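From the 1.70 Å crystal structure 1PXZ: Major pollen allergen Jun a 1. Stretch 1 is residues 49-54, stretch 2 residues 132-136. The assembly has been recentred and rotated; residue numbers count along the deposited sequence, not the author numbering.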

# COMPACT_ATOMS: atom_id res chain seq x y z
N ASN A 49 -16.68 -11.29 15.64
CA ASN A 49 -16.69 -11.09 17.09
C ASN A 49 -15.30 -10.61 17.50
O ASN A 49 -14.36 -11.40 17.60
N PRO A 50 -15.17 -9.31 17.74
CA PRO A 50 -13.87 -8.71 18.00
C PRO A 50 -13.10 -9.30 19.17
O PRO A 50 -11.86 -9.31 19.10
N VAL A 51 -13.76 -9.77 20.22
CA VAL A 51 -13.04 -10.19 21.42
C VAL A 51 -12.89 -11.70 21.53
O VAL A 51 -12.15 -12.23 22.38
N ASN A 52 -13.58 -12.43 20.67
CA ASN A 52 -13.61 -13.89 20.76
C ASN A 52 -14.03 -14.43 19.40
O ASN A 52 -15.12 -14.99 19.25
N PRO A 53 -13.19 -14.24 18.38
CA PRO A 53 -13.53 -14.66 17.02
C PRO A 53 -13.70 -16.16 16.88
O PRO A 53 -12.99 -16.95 17.50
N THR A 54 -14.62 -16.60 16.05
CA THR A 54 -14.88 -18.02 15.92
C THR A 54 -14.33 -18.60 14.62
O THR A 54 -14.27 -17.91 13.59
N GLY A 132 -12.71 0.54 22.32
CA GLY A 132 -13.31 -0.72 22.74
C GLY A 132 -12.27 -1.84 22.82
O GLY A 132 -11.13 -1.65 22.39
N ASP A 133 -12.66 -2.99 23.38
CA ASP A 133 -11.76 -4.13 23.47
C ASP A 133 -11.71 -4.91 22.17
O ASP A 133 -12.69 -5.06 21.42
N VAL A 134 -10.54 -5.47 21.87
CA VAL A 134 -10.35 -6.23 20.65
C VAL A 134 -9.36 -7.37 20.87
O VAL A 134 -8.36 -7.14 21.56
N LEU A 135 -9.56 -8.54 20.30
CA LEU A 135 -8.54 -9.56 20.28
C LEU A 135 -7.45 -9.15 19.28
O LEU A 135 -7.60 -9.34 18.08
N VAL A 136 -6.38 -8.57 19.84
CA VAL A 136 -5.30 -8.05 19.00
C VAL A 136 -4.67 -9.22 18.27
O VAL A 136 -4.54 -9.21 17.05

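What does the start of the strand, Gly132 and Asp133, offer to the loop? Gly132 has no side chain and makes no contact with residues 49-54, so the packing begins at Asp133. Its CA-to-CB bond points sideways to the loop, and chi1 is m at -72°. Here the aliphatic base of an acidic residue serves as a packing surface: CG1 of Val51 lies 3.8 Å from CB of Asp133. The same CG1 of Val51 comes still nearer to the backbone, 3.5 Å from O of Asp133, while CB of Pro50 sits 4.1 Å from that oxygen. Val51, also sideways and with chi1 m at -67°, thus rests a methyl group against the strand, and the carboxylate of Asp133 finds no polar partner in the loop.

How does Val134 take part when its CA-to-CB bond points away? That bond points away from the loop, with chi1 t at -175°, as expected from the alternation of side chains along a strand. CG1 of Val134 still lies 3.9 Å from O of Pro50, so the side chain does touch the loop, though the backbone comes closer: C of Val134 is 3.6 Å from O of Pro50, and N of Val134 is 4.2 Å from CG1 of Val51. The residue is buried, but the loop covers only a modest part of it.

Why is Leu135 the centre of the contact? It is the strand residue with the largest area covered by the loop, and it joins by both backbone and side chain. Its N donates a hydrogen bond to O of Pro50, 2.7 Å long and nearly straight at 170°, the one hydrogen bond between the two stretches. Its CA-to-CB bond points toward the loop, with chi1 t at -175° and chi2 between wells at 93°. CD2 of Leu135 meets CG of Pro53 at 3.7 Å, an apolar contact to a proline whose CA-to-CB bond likewise points toward the strand and whose ring has a C-gamma endo pucker. Val136, next along, has its CA-to-CB bond pointing away and touches nothing in the loop.

What do the polar side chains of the loop do, if none bonds to the strand? Asn49, with chi1 t at -175°, folds its amide back over its own stretch: OD1 of Asn49 accepts a hydrogen bond from N of Val51 at 3.2 Å and a weak one from N of Asn52 at 3.4 Å. These bonds tie together the turn that carries Pro50 and Val51. The CA-to-CB bond of Asn52 points away from the strand, with chi1 t, and Thr54, also t, lies out of reach.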

# COMPACT_ATOMS: atom_id res chain seq x y z
CB ASN A 49 -17.08 -12.36 17.84
CG ASN A 49 -17.20 -12.10 19.33
OD1 ASN A 49 -16.61 -11.18 19.89
ND2 ASN A 49 -17.99 -12.93 20.02
CB PRO A 50 -14.20 -7.24 18.32
CG PRO A 50 -15.63 -7.03 18.04
CD PRO A 50 -16.28 -8.34 17.72
CB VAL A 51 -13.73 -9.68 22.70
CG1 VAL A 51 -13.64 -8.16 22.80
CG2 VAL A 51 -15.18 -10.16 22.77
CB ASN A 52 -14.60 -14.30 21.87
CG ASN A 52 -14.42 -15.71 22.36
OD1 ASN A 52 -13.73 -16.49 21.68
ND2 ASN A 52 -14.97 -16.12 23.49
CB PRO A 53 -12.34 -14.17 16.19
CG PRO A 53 -11.23 -14.01 17.17
CD PRO A 53 -11.87 -13.59 18.47
CB THR A 54 -16.40 -18.29 16.00
OG1 THR A 54 -16.67 -19.66 15.69
CG2 THR A 54 -17.15 -17.47 14.97
CB ASP A 133 -12.21 -5.10 24.57
CG ASP A 133 -12.00 -4.58 25.98
OD1 ASP A 133 -11.03 -3.83 26.19
OD2 ASP A 133 -12.81 -4.93 26.87
CB VAL A 134 -9.75 -5.39 19.51
CG1 VAL A 134 -9.70 -6.24 18.24
CG2 VAL A 134 -10.51 -4.10 19.23
CB LEU A 135 -9.09 -10.96 19.95
CG LEU A 135 -8.01 -12.05 20.07
CD1 LEU A 135 -8.01 -12.68 21.46
CD2 LEU A 135 -8.19 -13.12 19.01
CB VAL A 136 -4.28 -7.25 19.83
CG1 VAL A 136 -3.07 -6.90 18.98
CG2 VAL A 136 -4.90 -5.96 20.37